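Local structure of 23S rRNA (guanine(2535)-N(1))-methyltransferase (Streptomyces viridochromogenes, 1O9G) at residues D15-C18 / G19-L22; G63-L66 / T67-L71; Q191-A194 / G195-S199; D214-R217 / K218-V221. The protein methylates N1 of a specific guanine in 23S ribosomal RNA, using S-adenosyl-L-methionine as methyl donor, and so confers resistance to the orthosomycin antibiotic avilamycin. The protein carries 3 engineered substitutions. All coordinates share one frame; numbering follows the deposited sequence.

Contact 1. Residues D15-C18 / G19-L22; sequences DLAC and GVVL
Leu16 and Leu22 run alongside each other with their ends turned in a common direction. Their methyls CD2 of Leu16 and CD1 of Leu22 meet at 4.0 Å. A second apolar touch joins Ala17 and Val20, where the methyl CB of Ala17 sits 3.9 Å from CG2 of Val20. That branch of Val20 is turned beside its own backbone N, with CG1 anti to the same N (chi1 176°). It therefore lies on the side of the turn where Ala17 is found. The backbone between them forms a type II beta turn with Cys18 and Gly19 at its corners. Val20 N closes it on Ala17 O at 3.3 Å, a weak hydrogen bond. Gly19 takes the positive phi of 91° usual for the third residue of such a turn. The chain then bends on, and Gly19 N donates to Leu22 O at 2.9 Å. A water inside the bend holds three backbone groups. It donates to Asp15 O and Ala17 O, each at 2.7 Å, and accepts from Val21 N at 2.8 Å. Ala17 O is thus gripped both by the water and, weakly, by Val20 N. Beyond this shell, Ala127, Ala130 and Leu134 of helix 122-140 touch Val20, Val21 and Leu16. Leu22 packs on Tyr64 and Val68 of helix 64-72, and Leu16 also touches Leu71 there. Arg108 and Arg112 bind Val21 O and Val20 O, while the carboxylate of Asp15 forms salt bridges with Arg133 and Arg137 of helix 122-140.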
loop_
_atom_site.group_PDB
_atom_site.type_symbol
_atom_site.label_atom_id
_atom_site.label_comp_id
_atom_site.label_asym_id
_atom_site.label_seq_id
_atom_site.Cartn_x
_atom_site.Cartn_y
_atom_site.Cartn_z
ATOM N N ASP A 15 -13.769 6.621 7.818
ATOM C CA ASP A 15 -14.402 5.620 6.975
ATOM C C ASP A 15 -13.407 4.556 6.517
ATOM O O ASP A 15 -13.813 3.444 6.204
ATOM C CB ASP A 15 -15.026 6.220 5.719
ATOM C CG ASP A 15 -16.226 7.072 6.014
ATOM O OD1 ASP A 15 -16.694 7.112 7.183
ATOM O OD2 ASP A 15 -16.753 7.774 5.129
ATOM N N LEU A 16 -12.123 4.902 6.465
ATOM C CA LEU A 16 -11.055 3.987 6.055
ATOM C C LEU A 16 -10.390 3.257 7.227
ATOM O O LEU A 16 -9.443 2.517 7.038
ATOM C CB LEU A 16 -10.014 4.721 5.180
ATOM C CG LEU A 16 -10.534 5.147 3.806
ATOM C CD1 LEU A 16 -9.538 6.169 3.191
ATOM C CD2 LEU A 16 -10.782 3.982 2.908
ATOM N N ALA A 17 -10.906 3.439 8.432
ATOM C CA ALA A 17 -10.314 2.835 9.610
ATOM C C ALA A 17 -10.327 1.317 9.500
ATOM O O ALA A 17 -11.271 0.709 9.037
ATOM C CB ALA A 17 -11.046 3.254 10.871
ATOM N N CYS A 18 -9.275 0.687 9.970
ATOM C CA CYS A 18 -9.213 -0.746 9.898
ATOM C C CYS A 18 -10.279 -1.390 10.799
ATOM O O CYS A 18 -10.458 -0.995 11.953
ATOM C CB CYS A 18 -7.819 -1.173 10.257
ATOM S SG CYS A 18 -7.428 -2.871 9.835
ATOM N N GLY A 19 -11.029 -2.343 10.261
ATOM C CA GLY A 19 -12.068 -3.040 10.991
ATOM C C GLY A 19 -13.466 -2.436 10.914
ATOM O O GLY A 19 -14.400 -2.912 11.574
ATOM N N VAL A 20 -13.619 -1.375 10.137
ATOM C CA VAL A 20 -14.918 -0.753 9.923
ATOM C C VAL A 20 -15.437 -1.272 8.586
ATOM O O VAL A 20 -16.250 -2.194 8.557
ATOM C CB VAL A 20 -14.823 0.799 9.998
ATOM C CG1 VAL A 20 -16.167 1.482 9.670
ATOM C CG2 VAL A 20 -14.310 1.208 11.356
ATOM N N VAL A 21 -14.892 -0.782 7.475
ATOM C CA VAL A 21 -15.188 -1.329 6.152
ATOM C C VAL A 21 -14.028 -2.256 5.711
ATOM O O VAL A 21 -14.208 -3.450 5.396
ATOM C CB VAL A 21 -15.442 -0.224 5.119
ATOM C CG1 VAL A 21 -15.811 -0.831 3.728
ATOM C CG2 VAL A 21 -16.547 0.728 5.627
ATOM N N LEU A 22 -12.838 -1.681 5.665
ATOM C CA LEU A 22 -11.619 -2.424 5.409
ATOM C C LEU A 22 -11.385 -3.429 6.520
ATOM O O LEU A 22 -11.803 -3.245 7.670
ATOM C CB LEU A 22 -10.441 -1.474 5.192
ATOM C CG LEU A 22 -10.404 -0.792 3.831
ATOM C CD1 LEU A 22 -11.581 0.119 3.527
ATOM C CD2 LEU A 22 -9.082 -0.002 3.604
HETATM O O HOH W 1 -12.827 1.037 6.864
#

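Contact 2. Residues G63-L66 / T67-L71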
loop_
_atom_site.group_PDB
_atom_site.type_symbol
_atom_site.label_atom_id
_atom_site.label_comp_id
_atom_site.label_asym_id
_atom_site.label_seq_id
_atom_site.Cartn_x
_atom_site.Cartn_y
_atom_site.Cartn_z
ATOM N N GLY A 63 -3.171 -6.258 2.810
ATOM C CA GLY A 63 -3.702 -5.431 1.753
ATOM C C GLY A 63 -4.389 -4.162 2.226
ATOM O O GLY A 63 -4.928 -3.413 1.385
ATOM N N TYR A 64 -4.372 -3.900 3.531
ATOM C CA TYR A 64 -5.044 -2.727 4.060
ATOM C C TYR A 64 -4.401 -1.476 3.471
ATOM O O TYR A 64 -5.102 -0.540 3.063
ATOM C CB TYR A 64 -4.948 -2.732 5.595
ATOM C CG TYR A 64 -5.454 -1.468 6.193
ATOM C CD1 TYR A 64 -6.815 -1.272 6.377
ATOM C CD2 TYR A 64 -4.582 -0.466 6.580
ATOM C CE1 TYR A 64 -7.305 -0.074 6.885
ATOM C CE2 TYR A 64 -5.052 0.733 7.120
ATOM C CZ TYR A 64 -6.405 0.918 7.278
ATOM O OH TYR A 64 -6.900 2.094 7.781
ATOM N N LEU A 65 -3.073 -1.400 3.488
ATOM C CA LEU A 65 -2.369 -0.226 3.024
ATOM C C LEU A 65 -2.698 0.103 1.564
ATOM O O LEU A 65 -3.039 1.236 1.219
ATOM C CB LEU A 65 -0.863 -0.353 3.254
ATOM C CG LEU A 65 0.044 0.752 2.734
ATOM C CD1 LEU A 65 -0.376 2.146 3.230
ATOM C CD2 LEU A 65 1.493 0.444 3.137
ATOM N N LEU A 66 -2.593 -0.879 0.703
ATOM C CA LEU A 66 -2.846 -0.673 -0.706
ATOM C C LEU A 66 -4.287 -0.292 -0.947
ATOM O O LEU A 66 -4.557 0.531 -1.799
ATOM C CB LEU A 66 -2.451 -1.925 -1.508
ATOM C CG LEU A 66 -2.571 -1.803 -3.027
ATOM C CD1 LEU A 66 -1.615 -0.756 -3.566
ATOM C CD2 LEU A 66 -2.304 -3.118 -3.658
ATOM N N THR A 67 -5.193 -0.856 -0.171
ATOM C CA THR A 67 -6.608 -0.589 -0.370
ATOM C C THR A 67 -6.960 0.831 0.090
ATOM O O THR A 67 -7.726 1.541 -0.592
ATOM C CB THR A 67 -7.466 -1.628 0.351
ATOM O OG1 THR A 67 -7.190 -2.939 -0.193
ATOM C CG2 THR A 67 -8.932 -1.386 0.109
ATOM N N VAL A 68 -6.390 1.281 1.213
ATOM C CA VAL A 68 -6.513 2.678 1.673
ATOM C C VAL A 68 -6.080 3.608 0.543
ATOM O O VAL A 68 -6.791 4.546 0.207
ATOM C CB VAL A 68 -5.681 2.967 2.945
ATOM C CG1 VAL A 68 -5.435 4.454 3.163
ATOM C CG2 VAL A 68 -6.359 2.343 4.111
ATOM N N LEU A 69 -4.920 3.339 -0.052
ATOM C CA LEU A 69 -4.428 4.206 -1.095
ATOM C C LEU A 69 -5.286 4.160 -2.332
ATOM O O LEU A 69 -5.561 5.179 -2.960
ATOM C CB LEU A 69 -3.001 3.897 -1.418
ATOM C CG LEU A 69 -2.035 4.209 -0.275
ATOM C CD1 LEU A 69 -0.662 3.634 -0.636
ATOM C CD2 LEU A 69 -1.955 5.723 -0.016
ATOM N N GLY A 70 -5.735 2.959 -2.690
ATOM C CA GLY A 70 -6.582 2.757 -3.843
ATOM C C GLY A 70 -7.877 3.560 -3.777
ATOM O O GLY A 70 -8.281 4.180 -4.757
ATOM N N LEU A 71 -8.522 3.581 -2.613
ATOM C CA LEU A 71 -9.751 4.335 -2.418
ATOM C C LEU A 71 -9.463 5.826 -2.266
ATOM O O LEU A 71 -10.033 6.662 -2.944
ATOM C CB LEU A 71 -10.567 3.796 -1.234
ATOM C CG LEU A 71 -11.105 2.367 -1.388
ATOM C CD1 LEU A 71 -11.696 1.871 -0.081
ATOM C CD2 LEU A 71 -12.092 2.295 -2.520
#
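The ring of Tyr64 takes the methyl CG2 of Val68 on one face, in a CH-pi contact. CG2 stands 3.7 Å from the ring centroid, 22° off the normal. It is displaced toward the rim, and its closest ring atom is Tyr64 CZ at 3.5 Å. Tyr64 CG is anti to the backbone N (chi1 172°), which stands the ring beside the next helical turn. CG2 of Val68 lies beside its own backbone N and comes over the ring from there. Leu65 and Leu69 run alongside each other, four residues apart, with their CD1 atoms 4.2 Å apart. These residues form the first turns of helix 64-72, in the beta-alpha-beta unit of strands 53-57 and 77-84. Gly63 is the N-cap of the helix and ends the glycine-rich loop that, in Rossmann-like methyltransferases, usually contacts S-adenosylmethionine. Gly63 O accepts two bonds, from Thr67 N at 3.0 Å and from Thr67 OG1 at 2.8 Å. The two donors come from opposite faces of the carbonyl plane. Val68 N to Tyr64 O, at 2.9 Å, and Gly70 N to Leu66 O, at 2.8 Å, are ordinary i to i+4 helix bonds. Val33, Ala36 and Phe40 of helix 33-45 cover Tyr64, Val68, Leu65 and Leu69. Leu55 of strand 53-57 packs on Leu66 and Leu69.

Contact 3. Residues Q191-A194 / G195-S199; sequences QPVA and GLLRS. Unlike the reference sequence in segment 191-194: Gln191 (reference Ser), Pro192 (reference Arg), Val193 (reference Trp), Ala194 (reference Arg). Unlike the reference sequence in segment 195-199: Gly195 (reference Ala).
The apolar side-chain contact runs along the helix from Val193 to Leu197, one turn on. CG1 of Val193 and CD1 of Leu197 are 4.2 Å apart. Leu197 CG is beside its own backbone N (chi1 -63°), which brings Leu197 CG to 3.4 Å from Val193 O. The second kind of contact is made by the guanidinium of Arg198, an exposed residue. The Arg198 side chain bends at chi3 (-41°) and folds back along the helix, so that Ala194 O and Gly195 CA both lie over one face of the flat group, offset toward its rim. NH1 of Arg198 is 3.8 Å from CB of Ala194. Backbone hydrogen bonds carry the rest. Gly195 N reaches Gln191 O at 2.9 Å, and Leu196 N reaches Pro192 O at 2.9 Å. Leu197 N meets Val193 O nearly end-on at 3.0 Å, with an N-H...O angle of 170°. Arg198 N closes on Ala194 O, also at 3.0 Å. Leu196 packs on Val154 and on Leu176, just past the end of strand 171-175. All of this lies on helix 190-203, the crossover between parallel strands 171-175 and 209-214.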
loop_
_atom_site.group_PDB
_atom_site.type_symbol
_atom_site.label_atom_id
_atom_site.label_comp_id
_atom_site.label_asym_id
_atom_site.label_seq_id
_atom_site.Cartn_x
_atom_site.Cartn_y
_atom_site.Cartn_z
ATOM N N GLN A 191 21.416 -5.542 4.091
ATOM C CA GLN A 191 21.563 -6.475 2.971
ATOM C C GLN A 191 20.199 -6.901 2.395
ATOM O O GLN A 191 20.010 -6.847 1.185
ATOM C CB GLN A 191 22.432 -7.688 3.355
ATOM C CG GLN A 191 23.926 -7.364 3.504
ATOM C CD GLN A 191 24.743 -8.532 4.040
ATOM O OE1 GLN A 191 25.317 -9.304 3.263
ATOM N NE2 GLN A 191 24.809 -8.661 5.366
ATOM N N PRO A 192 19.253 -7.319 3.234
ATOM C CA PRO A 192 17.887 -7.575 2.757
ATOM C C PRO A 192 17.236 -6.379 2.060
ATOM O O PRO A 192 16.656 -6.575 1.016
ATOM C CB PRO A 192 17.131 -7.944 4.041
ATOM C CG PRO A 192 18.165 -8.481 4.926
ATOM C CD PRO A 192 19.387 -7.645 4.663
ATOM N N VAL A 193 17.339 -5.174 2.619
ATOM C CA VAL A 193 16.768 -3.988 1.970
ATOM C C VAL A 193 17.422 -3.781 0.636
ATOM O O VAL A 193 16.751 -3.550 -0.347
ATOM C CB VAL A 193 16.931 -2.708 2.798
ATOM C CG1 VAL A 193 16.489 -1.459 1.983
ATOM C CG2 VAL A 193 16.114 -2.782 4.046
ATOM N N ALA A 194 18.744 -3.850 0.599
ATOM C CA ALA A 194 19.458 -3.716 -0.659
ATOM C C ALA A 194 18.992 -4.726 -1.696
ATOM O O ALA A 194 18.765 -4.370 -2.840
ATOM C CB ALA A 194 20.941 -3.864 -0.436
ATOM N N GLY A 195 18.822 -5.981 -1.306
ATOM C CA GLY A 195 18.383 -7.005 -2.238
ATOM C C GLY A 195 16.959 -6.780 -2.720
ATOM O O GLY A 195 16.643 -7.022 -3.874
ATOM N N LEU A 196 16.097 -6.316 -1.823
ATOM C CA LEU A 196 14.728 -6.006 -2.187
ATOM C C LEU A 196 14.724 -4.918 -3.248
ATOM O O LEU A 196 14.056 -5.044 -4.277
ATOM C CB LEU A 196 13.932 -5.584 -0.955
ATOM C CG LEU A 196 12.535 -4.993 -1.175
ATOM C CD1 LEU A 196 11.741 -5.888 -2.040
ATOM C CD2 LEU A 196 11.868 -4.799 0.169
ATOM N N LEU A 197 15.461 -3.846 -3.015
ATOM C CA LEU A 197 15.500 -2.761 -3.989
ATOM C C LEU A 197 16.055 -3.183 -5.340
ATOM O O LEU A 197 15.506 -2.817 -6.370
ATOM C CB LEU A 197 16.275 -1.571 -3.469
ATOM C CG LEU A 197 15.735 -0.862 -2.240
ATOM C CD1 LEU A 197 16.749 0.193 -1.835
ATOM C CD2 LEU A 197 14.375 -0.266 -2.439
ATOM N N ARG A 198 17.114 -3.988 -5.351
ATOM C CA ARG A 198 17.685 -4.440 -6.612
ATOM C C ARG A 198 16.725 -5.338 -7.370
ATOM O O ARG A 198 16.612 -5.238 -8.578
ATOM C CB ARG A 198 19.001 -5.173 -6.395
ATOM C CG ARG A 198 20.163 -4.268 -6.007
ATOM C CD ARG A 198 21.503 -4.945 -6.127
ATOM N NE ARG A 198 21.389 -6.311 -5.630
ATOM C CZ ARG A 198 21.645 -6.708 -4.385
ATOM N NH1 ARG A 198 22.105 -5.858 -3.459
ATOM N NH2 ARG A 198 21.465 -7.992 -4.072
ATOM N N SER A 199 16.032 -6.213 -6.660
ATOM C CA SER A 199 15.064 -7.079 -7.304
ATOM C C SER A 199 13.962 -6.262 -7.974
ATOM O O SER A 199 13.649 -6.453 -9.140
ATOM C CB SER A 199 14.473 -8.050 -6.283
ATOM O OG SER A 199 13.652 -8.995 -6.913
#

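Contact 4. Residues D214-R217 / K218-V221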
loop_
_atom_site.group_PDB
_atom_site.type_symbol
_atom_site.label_atom_id
_atom_site.label_comp_id
_atom_site.label_asym_id
_atom_site.label_seq_id
_atom_site.Cartn_x
_atom_site.Cartn_y
_atom_site.Cartn_z
ATOM N N ASP A 214 9.329 1.402 7.563
ATOM C CA ASP A 214 9.730 0.440 8.604
ATOM C C ASP A 214 9.586 1.125 9.955
ATOM O O ASP A 214 9.496 2.345 10.032
ATOM C CB ASP A 214 11.202 0.062 8.389
ATOM C CG ASP A 214 11.583 -1.322 8.911
ATOM O OD1 ASP A 214 10.896 -1.908 9.785
ATOM O OD2 ASP A 214 12.611 -1.897 8.496
ATOM N N ARG A 215 9.585 0.327 11.012
ATOM C CA ARG A 215 9.731 0.827 12.365
ATOM C C ARG A 215 11.219 1.017 12.610
ATOM O O ARG A 215 11.914 0.117 13.095
ATOM C CB ARG A 215 9.143 -0.166 13.362
ATOM C CG ARG A 215 9.050 0.352 14.782
ATOM C CD ARG A 215 7.764 1.115 15.061
ATOM N NE ARG A 215 6.560 0.303 14.852
ATOM C CZ ARG A 215 5.357 0.785 14.528
ATOM N NH1 ARG A 215 5.166 2.093 14.362
ATOM N NH2 ARG A 215 4.330 -0.049 14.376
ATOM N N SER A 216 11.717 2.184 12.235
ATOM C CA SER A 216 13.108 2.520 12.485
ATOM C C SER A 216 13.338 4.016 12.406
ATOM O O SER A 216 12.439 4.779 12.090
ATOM C CB SER A 216 14.021 1.808 11.507
ATOM O OG SER A 216 13.998 2.472 10.278
ATOM N N ARG A 217 14.554 4.428 12.737
ATOM C CA ARG A 217 14.908 5.840 12.702
ATOM C C ARG A 217 15.368 6.229 11.299
ATOM O O ARG A 217 15.196 7.375 10.886
ATOM C CB ARG A 217 15.993 6.155 13.744
ATOM C CG ARG A 217 15.738 5.609 15.163
ATOM C CD ARG A 217 14.274 5.561 15.626
ATOM N NE ARG A 217 13.782 6.866 16.082
ATOM C CZ ARG A 217 12.581 7.383 15.801
ATOM N NH1 ARG A 217 11.704 6.729 15.041
ATOM N NH2 ARG A 217 12.251 8.575 16.284
ATOM N N LYS A 218 15.937 5.268 10.577
ATOM C CA LYS A 218 16.563 5.505 9.281
ATOM C C LYS A 218 16.765 4.166 8.556
ATOM O O LYS A 218 17.460 3.284 9.056
ATOM C CB LYS A 218 17.908 6.218 9.464
ATOM C CG LYS A 218 18.496 6.764 8.169
ATOM C CD LYS A 218 19.590 7.798 8.401
ATOM C CE LYS A 218 19.035 9.154 8.890
ATOM N NZ LYS A 218 17.872 9.656 8.087
ATOM N N ILE A 219 16.178 4.017 7.366
ATOM C CA ILE A 219 16.295 2.787 6.596
ATOM C C ILE A 219 17.564 2.829 5.761
ATOM O O ILE A 219 17.749 3.755 4.988
ATOM C CB ILE A 219 15.054 2.618 5.708
ATOM C CG1 ILE A 219 13.833 2.350 6.596
ATOM C CG2 ILE A 219 15.254 1.473 4.697
ATOM C CD1 ILE A 219 12.501 2.569 5.905
ATOM N N PRO A 220 18.446 1.844 5.923
ATOM C CA PRO A 220 19.711 1.831 5.184
ATOM C C PRO A 220 19.509 1.521 3.691
ATOM O O PRO A 220 18.969 0.470 3.379
ATOM C CB PRO A 220 20.517 0.728 5.894
ATOM C CG PRO A 220 19.472 -0.194 6.486
ATOM C CD PRO A 220 18.311 0.679 6.825
ATOM N N VAL A 221 19.944 2.416 2.800
ATOM C CA VAL A 221 19.930 2.156 1.349
ATOM C C VAL A 221 21.271 2.338 0.624
ATOM O O VAL A 221 21.411 1.882 -0.516
ATOM C CB VAL A 221 18.845 2.996 0.596
ATOM C CG1 VAL A 221 17.456 2.669 1.114
ATOM C CG2 VAL A 221 19.112 4.496 0.694
HETATM O O HOH W 2 14.881 8.487 8.321
HETATM O O HOH W 3 17.333 2.833 12.409
#
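Lys218 bends back toward Arg217 and meets it through water. Its chain turns at chi3 (-73°) and chi4 (-48°), which brings NZ round to the side of the Arg217 carbonyl. One water donates to Arg217 O at 2.8 Å and is held by Lys218 NZ at 3.2 Å. A second water accepts from Arg217 N at 3.2 Å and gives a weak bond to Lys218 O. Both residues are exposed. The first water links side chain to backbone; the second, one of its bonds weak, links two backbone groups. The Arg217 side chain turns off toward Gly233, whose O receives a weak hydrogen bond from NH1. Ile219 makes the buried part of the contact. Its CD1 rests 3.8 Å from Asp214 CB, and its CG1 lies 3.7 Å from Ser216 OG. This is the bend that follows strand 209-214, the last of the parallel strands in a sheet of the class I methyltransferase type. The chain leaves that strand through an inverse gamma turn centred on Arg215. Ser216 N closes the turn on Asp214 O at 3.1 Å, a weak bond. Asp214 OD1 also takes a weak bond from Arg215 N at 2.9 Å. The other carboxylate oxygen, OD2, accepts from Val188 N, and Ser216 OG is hydrogen-bonded to Ser236 OG. Further out, Ser236 and Val238 of antiparallel strand 235-241 pack on Ile219, and Arg229 of strand 228-232 binds Ile219 O through its NH1.

How the contacts relate
The four contacts fall into two touching pairs. Contacts 1 and 2 have centres 11 Å apart. Tyr64 OH probably bonds to Leu16 O, at 2.7 Å, and Leu22 CD2 packs 3.6 Å from Val68 CG2. The N-terminal bend is thus seated on helix 64-72. Contacts 3 and 4, centres 13 Å apart, join where Val193 CG1 lies 3.4 Å from Pro220 O and Leu197 CD1 packs on Val221 CG1. Contacts 1 and 3 lie on opposite sides of the chain's centre, 32 Å apart between centres. Contact 2 starts at the probable cofactor loop. Contact 4 begins at the C-terminal end of parallel strand 209-214; its nearest atoms are about 9 Å from contact 2.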